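Putative exotoxin (superantigen) (Streptococcus pyogenes, PDB 1TY0) is a zinc-binding superantigen of the staphylococcal/streptococcal toxin family, which can use one common surface for T-cell receptor binding and for dimerization. Local coordinates at residues N27-Y32 against T65-V70; N107-G112 against H203-L208. One frame throughout, in Å; residues are numbered along the deposited sequence.

Interaction 1 of 2, residues N27-Y32 against T65-V70; sequences NCNIDY and TKNQKV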
loop_
_atom_site.group_PDB
_atom_site.type_symbol
_atom_site.label_atom_id
_atom_site.label_comp_id
_atom_site.label_asym_id
_atom_site.label_seq_id
_atom_site.Cartn_x
_atom_site.Cartn_y
_atom_site.Cartn_z
ATOM N N ASN A 27 -1.070 1.318 -19.797
ATOM C CA ASN A 27 -0.866 0.653 -21.083
ATOM C C ASN A 27 -0.546 -0.835 -20.932
ATOM O O ASN A 27 0.468 -1.322 -21.433
ATOM C CB ASN A 27 0.253 1.372 -21.845
ATOM C CG ASN A 27 0.383 0.900 -23.278
ATOM O OD1 ASN A 27 -0.614 0.724 -23.977
ATOM N ND2 ASN A 27 1.616 0.707 -23.727
ATOM N N CYS A 28 -1.436 -1.550 -20.251
ATOM C CA CYS A 28 -1.278 -2.979 -20.001
ATOM C C CYS A 28 -2.219 -3.792 -20.877
ATOM O O CYS A 28 -3.341 -3.375 -21.155
ATOM C CB CYS A 28 -1.579 -3.283 -18.539
ATOM S SG CYS A 28 -0.558 -2.329 -17.416
ATOM N N ASN A 29 -1.772 -4.972 -21.282
ATOM C CA ASN A 29 -2.584 -5.820 -22.146
ATOM C C ASN A 29 -3.581 -6.713 -21.424
ATOM O O ASN A 29 -3.245 -7.359 -20.428
ATOM C CB ASN A 29 -1.682 -6.703 -23.009
ATOM C CG ASN A 29 -2.459 -7.484 -24.044
ATOM O OD1 ASN A 29 -2.722 -8.677 -23.880
ATOM N ND2 ASN A 29 -2.849 -6.808 -25.114
ATOM N N ILE A 30 -4.810 -6.746 -21.931
ATOM C CA ILE A 30 -5.838 -7.620 -21.370
ATOM C C ILE A 30 -5.546 -8.997 -21.949
ATOM O O ILE A 30 -5.791 -9.241 -23.131
ATOM C CB ILE A 30 -7.263 -7.205 -21.808
ATOM C CG1 ILE A 30 -7.618 -5.837 -21.215
ATOM C CG2 ILE A 30 -8.278 -8.258 -21.346
ATOM C CD1 ILE A 30 -9.013 -5.351 -21.566
ATOM N N ASP A 31 -5.016 -9.892 -21.125
ATOM C CA ASP A 31 -4.692 -11.238 -21.589
ATOM C C ASP A 31 -5.918 -12.128 -21.696
ATOM O O ASP A 31 -6.010 -12.974 -22.593
ATOM C CB ASP A 31 -3.668 -11.901 -20.666
ATOM C CG ASP A 31 -2.241 -11.495 -20.988
ATOM O OD1 ASP A 31 -2.029 -10.772 -21.983
ATOM O OD2 ASP A 31 -1.324 -11.907 -20.252
ATOM N N TYR A 32 -6.859 -11.950 -20.781
ATOM C CA TYR A 32 -8.067 -12.765 -20.807
ATOM C C TYR A 32 -9.221 -12.082 -20.089
ATOM O O TYR A 32 -9.013 -11.299 -19.151
ATOM C CB TYR A 32 -7.787 -14.130 -20.163
ATOM C CG TYR A 32 -8.787 -15.189 -20.549
ATOM C CD1 TYR A 32 -8.811 -15.712 -21.844
ATOM C CD2 TYR A 32 -9.730 -15.648 -19.633
ATOM C CE1 TYR A 32 -9.753 -16.668 -22.215
ATOM C CE2 TYR A 32 -10.679 -16.605 -19.996
ATOM C CZ TYR A 32 -10.681 -17.110 -21.287
ATOM O OH TYR A 32 -11.614 -18.057 -21.639
ATOM N N THR A 65 -12.316 -6.053 -24.863
ATOM C CA THR A 65 -11.958 -7.186 -25.712
ATOM C C THR A 65 -10.527 -7.626 -25.410
ATOM O O THR A 65 -9.694 -6.812 -25.013
ATOM C CB THR A 65 -12.069 -6.830 -27.216
ATOM O OG1 THR A 65 -11.034 -5.908 -27.570
ATOM C CG2 THR A 65 -13.415 -6.195 -27.514
ATOM N N LYS A 66 -10.241 -8.915 -25.581
ATOM C CA LYS A 66 -8.895 -9.409 -25.317
ATOM C C LYS A 66 -7.870 -8.656 -26.148
ATOM O O LYS A 66 -8.141 -8.250 -27.282
ATOM C CB LYS A 66 -8.780 -10.910 -25.619
ATOM C CG LYS A 66 -9.561 -11.808 -24.683
ATOM C CD LYS A 66 -9.293 -13.278 -24.980
ATOM C CE LYS A 66 -9.750 -13.662 -26.380
ATOM N NZ LYS A 66 -9.518 -15.106 -26.674
ATOM N N ASN A 67 -6.697 -8.474 -25.553
ATOM C CA ASN A 67 -5.561 -7.792 -26.157
ATOM C C ASN A 67 -5.729 -6.292 -26.364
ATOM O O ASN A 67 -4.967 -5.663 -27.095
ATOM C CB ASN A 67 -5.161 -8.493 -27.450
ATOM C CG ASN A 67 -4.752 -9.929 -27.204
ATOM O OD1 ASN A 67 -3.994 -10.212 -26.274
ATOM N ND2 ASN A 67 -5.256 -10.845 -28.023
ATOM N N GLN A 68 -6.735 -5.732 -25.704
ATOM C CA GLN A 68 -6.974 -4.298 -25.739
ATOM C C GLN A 68 -6.032 -3.782 -24.652
ATOM O O GLN A 68 -5.772 -4.489 -23.674
ATOM C CB GLN A 68 -8.423 -3.993 -25.347
ATOM C CG GLN A 68 -8.785 -2.519 -25.297
ATOM C CD GLN A 68 -10.198 -2.283 -24.779
ATOM O OE1 GLN A 68 -11.033 -3.196 -24.766
ATOM N NE2 GLN A 68 -10.477 -1.050 -24.356
ATOM N N LYS A 69 -5.505 -2.574 -24.827
ATOM C CA LYS A 69 -4.617 -1.991 -23.832
ATOM C C LYS A 69 -5.458 -1.211 -22.833
ATOM O O LYS A 69 -6.387 -0.493 -23.210
ATOM C CB LYS A 69 -3.599 -1.057 -24.494
ATOM C CG LYS A 69 -2.610 -1.760 -25.411
ATOM C CD LYS A 69 -1.784 -2.781 -24.647
ATOM C CE LYS A 69 -0.792 -3.494 -25.561
ATOM N NZ LYS A 69 -1.475 -4.273 -26.628
ATOM N N VAL A 70 -5.141 -1.362 -21.553
ATOM C CA VAL A 70 -5.882 -0.665 -20.515
ATOM C C VAL A 70 -4.971 -0.106 -19.441
ATOM O O VAL A 70 -3.801 -0.481 -19.335
ATOM C CB VAL A 70 -6.898 -1.602 -19.816
ATOM C CG1 VAL A 70 -7.951 -2.077 -20.809
ATOM C CG2 VAL A 70 -6.174 -2.791 -19.203
#
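Four backbone hydrogen bonds tie Asn27-Tyr32 to Thr65-Val70 in antiparallel sense. Cys28 and Val70 form a hydrogen-bonded pair: Cys28 N reaches Val70 O at 2.8 Å and 172°, nearly straight, and Val70 N returns to Cys28 O. Asn27, with both backbone angles at 56°, shares Val70 with Cys28, which makes a G1 beta bulge where the chain turns its corner. Beyond the non-hydrogen-bonded pair Asn29-Lys69, Ile30 grips a type II turn, Thr65 to Gln68, by its N to Gln68 O and by its O from Asn67 N, the latter 2.7 Å long. The turn is braced by Thr65 N, which donates to Gln68 OE1 at 3.1 Å.

Packing is tight on the buried side. CG1 of Ile30 lies anti to the carbonyl carbon and chi2 is extended (-179°), so CD1 meets Val70 CG1 at 3.5 Å, the two side chains crossing at about a right angle. The solvent-facing rim is looser and more polar. There Lys69, bent at chi2 and chi4, lays CG 3.5 Å from Asn27 OD1, while at the turn end Lys66 runs alongside Tyr32, with CD 4.0 Å from the ring atom CD1.

Within the OB-fold domain, Cys28, Ile30 and Val70 all touch Ile40 of strand 37-41, and Val70 also meets Val91 of strand 84-93.

Interaction 2 of 2, residues N107-G112 against H203-L208; sequences NLLIDG and HFDIYL
Strands 107-110 and 203-208 run parallel, their axes 4.7 Å apart at closest and 17° from aligned, with Asn107, Leu108, Leu109 and Ile110 level with Asp205, Ile206, Tyr207 and Leu208. Five backbone hydrogen bonds alternate along the ladder; the one from Leu109 N to Ile206 O is 2.8 Å long and enters almost exactly along the C=O axis (179°). At the far end Leu208 O accepts Asp111 N and also a water that bridges it to Gly112 N, so this one carbonyl, gripped by two donors, carries the pairing past the strand end into the turn.

One face is polar at its start. Asn107 and Asp205 both hold CG anti to the carbonyl carbon and therefore lie side by side. Asn107 ND2 donates to Asp205 OD1 at 3.0 Å, on the oxygen's syn lone pair, with amide and carboxylate only 15° from coplanar. This bond would restrain the rotation of the carboxylate and may favour its charged form. Farther along the same face Leu109 and Tyr207 also run side by side, CD2 resting 3.7 Å from ring atom CE1.

The other face is apolar. Leu108, its CG anti to the backbone N, brings CD1 to 3.7 Å from Ile206 CG2 and 4.1 Å from Leu208 CD1. Leu108 and Ile206 also touch helix 131-146, which packs against this face.

Such a parallel central pair, flanked by antiparallel strands and covered by a helix, is the hallmark of the beta-grasp fold. His203 and Asp205 are zinc ligands together with His169; Asn107 is thus placed to act as a second-shell residue, consistent with orienting the Asp205 carboxylate, although no zinc is bound to this chain here.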
loop_
_atom_site.group_PDB
_atom_site.type_symbol
_atom_site.label_atom_id
_atom_site.label_comp_id
_atom_site.label_asym_id
_atom_site.label_seq_id
_atom_site.Cartn_x
_atom_site.Cartn_y
_atom_site.Cartn_z
ATOM N N ASN A 107 -15.090 22.301 -4.830
ATOM C CA ASN A 107 -15.529 23.119 -3.709
ATOM C C ASN A 107 -15.570 22.285 -2.444
ATOM O O ASN A 107 -16.001 21.131 -2.462
ATOM C CB ASN A 107 -16.930 23.680 -3.966
ATOM C CG ASN A 107 -16.974 24.619 -5.150
ATOM O OD1 ASN A 107 -16.309 25.655 -5.158
ATOM N ND2 ASN A 107 -17.761 24.263 -6.159
ATOM N N LEU A 108 -15.110 22.872 -1.348
ATOM C CA LEU A 108 -15.119 22.198 -0.062
ATOM C C LEU A 108 -16.118 22.911 0.838
ATOM O O LEU A 108 -15.877 24.042 1.260
ATOM C CB LEU A 108 -13.735 22.248 0.582
ATOM C CG LEU A 108 -13.671 21.811 2.050
ATOM C CD1 LEU A 108 -14.007 20.329 2.195
ATOM C CD2 LEU A 108 -12.286 22.098 2.583
ATOM N N LEU A 109 -17.238 22.252 1.116
ATOM C CA LEU A 109 -18.266 22.818 1.977
ATOM C C LEU A 109 -18.347 22.065 3.295
ATOM O O LEU A 109 -18.301 20.830 3.325
ATOM C CB LEU A 109 -19.632 22.778 1.290
ATOM C CG LEU A 109 -19.786 23.665 0.050
ATOM C CD1 LEU A 109 -19.128 22.998 -1.142
ATOM C CD2 LEU A 109 -21.257 23.899 -0.229
ATOM N N ILE A 110 -18.457 22.818 4.382
ATOM C CA ILE A 110 -18.568 22.240 5.713
ATOM C C ILE A 110 -19.806 22.830 6.366
ATOM O O ILE A 110 -19.919 24.048 6.525
ATOM C CB ILE A 110 -17.330 22.553 6.561
ATOM C CG1 ILE A 110 -16.079 22.044 5.837
ATOM C CG2 ILE A 110 -17.464 21.901 7.930
ATOM C CD1 ILE A 110 -14.784 22.324 6.554
ATOM N N ASP A 111 -20.731 21.953 6.734
ATOM C CA ASP A 111 -21.991 22.355 7.335
ATOM C C ASP A 111 -22.745 23.317 6.422
ATOM O O ASP A 111 -23.277 24.339 6.860
ATOM C CB ASP A 111 -21.759 22.966 8.721
ATOM C CG ASP A 111 -21.341 21.923 9.744
ATOM O OD1 ASP A 111 -21.818 20.774 9.632
ATOM O OD2 ASP A 111 -20.551 22.244 10.658
ATOM N N GLY A 112 -22.772 22.971 5.137
ATOM C CA GLY A 112 -23.477 23.766 4.146
ATOM C C GLY A 112 -22.852 25.076 3.702
ATOM O O GLY A 112 -23.449 25.799 2.905
ATOM N N HIS A 203 -16.465 19.635 -12.345
ATOM C CA HIS A 203 -15.849 19.953 -11.063
ATOM C C HIS A 203 -16.373 18.968 -10.036
ATOM O O HIS A 203 -17.148 18.072 -10.362
ATOM C CB HIS A 203 -16.211 21.374 -10.625
ATOM C CG HIS A 203 -17.679 21.590 -10.434
ATOM N ND1 HIS A 203 -18.560 21.695 -11.490
ATOM C CD2 HIS A 203 -18.429 21.684 -9.309
ATOM C CE1 HIS A 203 -19.787 21.843 -11.023
ATOM N NE2 HIS A 203 -19.736 21.840 -9.704
ATOM N N PHE A 204 -15.950 19.133 -8.791
ATOM C CA PHE A 204 -16.415 18.254 -7.734
ATOM C C PHE A 204 -16.756 19.083 -6.508
ATOM O O PHE A 204 -16.376 20.251 -6.401
ATOM C CB PHE A 204 -15.346 17.205 -7.394
ATOM C CG PHE A 204 -14.168 17.750 -6.642
ATOM C CD1 PHE A 204 -14.192 17.838 -5.256
ATOM C CD2 PHE A 204 -13.029 18.174 -7.320
ATOM C CE1 PHE A 204 -13.095 18.339 -4.551
ATOM C CE2 PHE A 204 -11.928 18.675 -6.630
ATOM C CZ PHE A 204 -11.960 18.758 -5.241
ATOM N N ASP A 205 -17.494 18.472 -5.594
ATOM C CA ASP A 205 -17.885 19.127 -4.363
ATOM C C ASP A 205 -17.658 18.139 -3.239
ATOM O O ASP A 205 -17.953 16.956 -3.379
ATOM C CB ASP A 205 -19.371 19.507 -4.387
ATOM C CG ASP A 205 -19.682 20.612 -5.375
ATOM O OD1 ASP A 205 -19.148 21.728 -5.206
ATOM O OD2 ASP A 205 -20.464 20.366 -6.319
ATOM N N ILE A 206 -17.111 18.629 -2.136
ATOM C CA ILE A 206 -16.884 17.811 -0.958
ATOM C C ILE A 206 -17.765 18.431 0.116
ATOM O O ILE A 206 -17.607 19.607 0.445
ATOM C CB ILE A 206 -15.421 17.872 -0.470
ATOM C CG1 ILE A 206 -14.493 17.232 -1.501
ATOM C CG2 ILE A 206 -15.290 17.148 0.871
ATOM C CD1 ILE A 206 -13.020 17.350 -1.144
ATOM N N TYR A 207 -18.702 17.647 0.638
ATOM C CA TYR A 207 -19.599 18.121 1.688
ATOM C C TYR A 207 -19.258 17.424 2.996
ATOM O O TYR A 207 -19.431 16.214 3.115
ATOM C CB TYR A 207 -21.053 17.798 1.338
ATOM C CG TYR A 207 -21.603 18.524 0.130
ATOM C CD1 TYR A 207 -22.057 19.839 0.227
ATOM C CD2 TYR A 207 -21.688 17.887 -1.104
ATOM C CE1 TYR A 207 -22.589 20.499 -0.882
ATOM C CE2 TYR A 207 -22.214 18.535 -2.216
ATOM C CZ TYR A 207 -22.664 19.838 -2.100
ATOM O OH TYR A 207 -23.200 20.468 -3.201
ATOM N N LEU A 208 -18.756 18.172 3.970
ATOM C CA LEU A 208 -18.443 17.586 5.265
ATOM C C LEU A 208 -19.447 18.126 6.279
ATOM O O LEU A 208 -19.808 19.302 6.233
ATOM C CB LEU A 208 -17.026 17.953 5.699
ATOM C CG LEU A 208 -15.905 17.445 4.795
ATOM C CD1 LEU A 208 -14.557 17.835 5.386
ATOM C CD2 LEU A 208 -16.015 15.937 4.654
HETATM O O HOH W 1 -21.434 20.442 4.088
#

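Overall arrangement
Interactions 1 and 2 lie on opposite sides of the chain's centre, their own centres 37 Å apart and nearest atoms about 23 Å apart, and share no strand. Each serves one of the two domains: interaction 1 joins antiparallel strands 28-33 and 69-74 of the OB-fold, interaction 2 the parallel strands 105-110 and 201-209 of the beta-grasp. Both are partly buried, but seven of twelve touching residues are exposed in interaction 1 against one of eleven in interaction 2. The polar chemistry differs accordingly. Exposed lysine and asparagine side chains sit on and beside a turn in 27-32/65-70, whereas in 107-112/203-208 the carboxylate of an aligned amide-carboxylate pair is itself a zinc ligand.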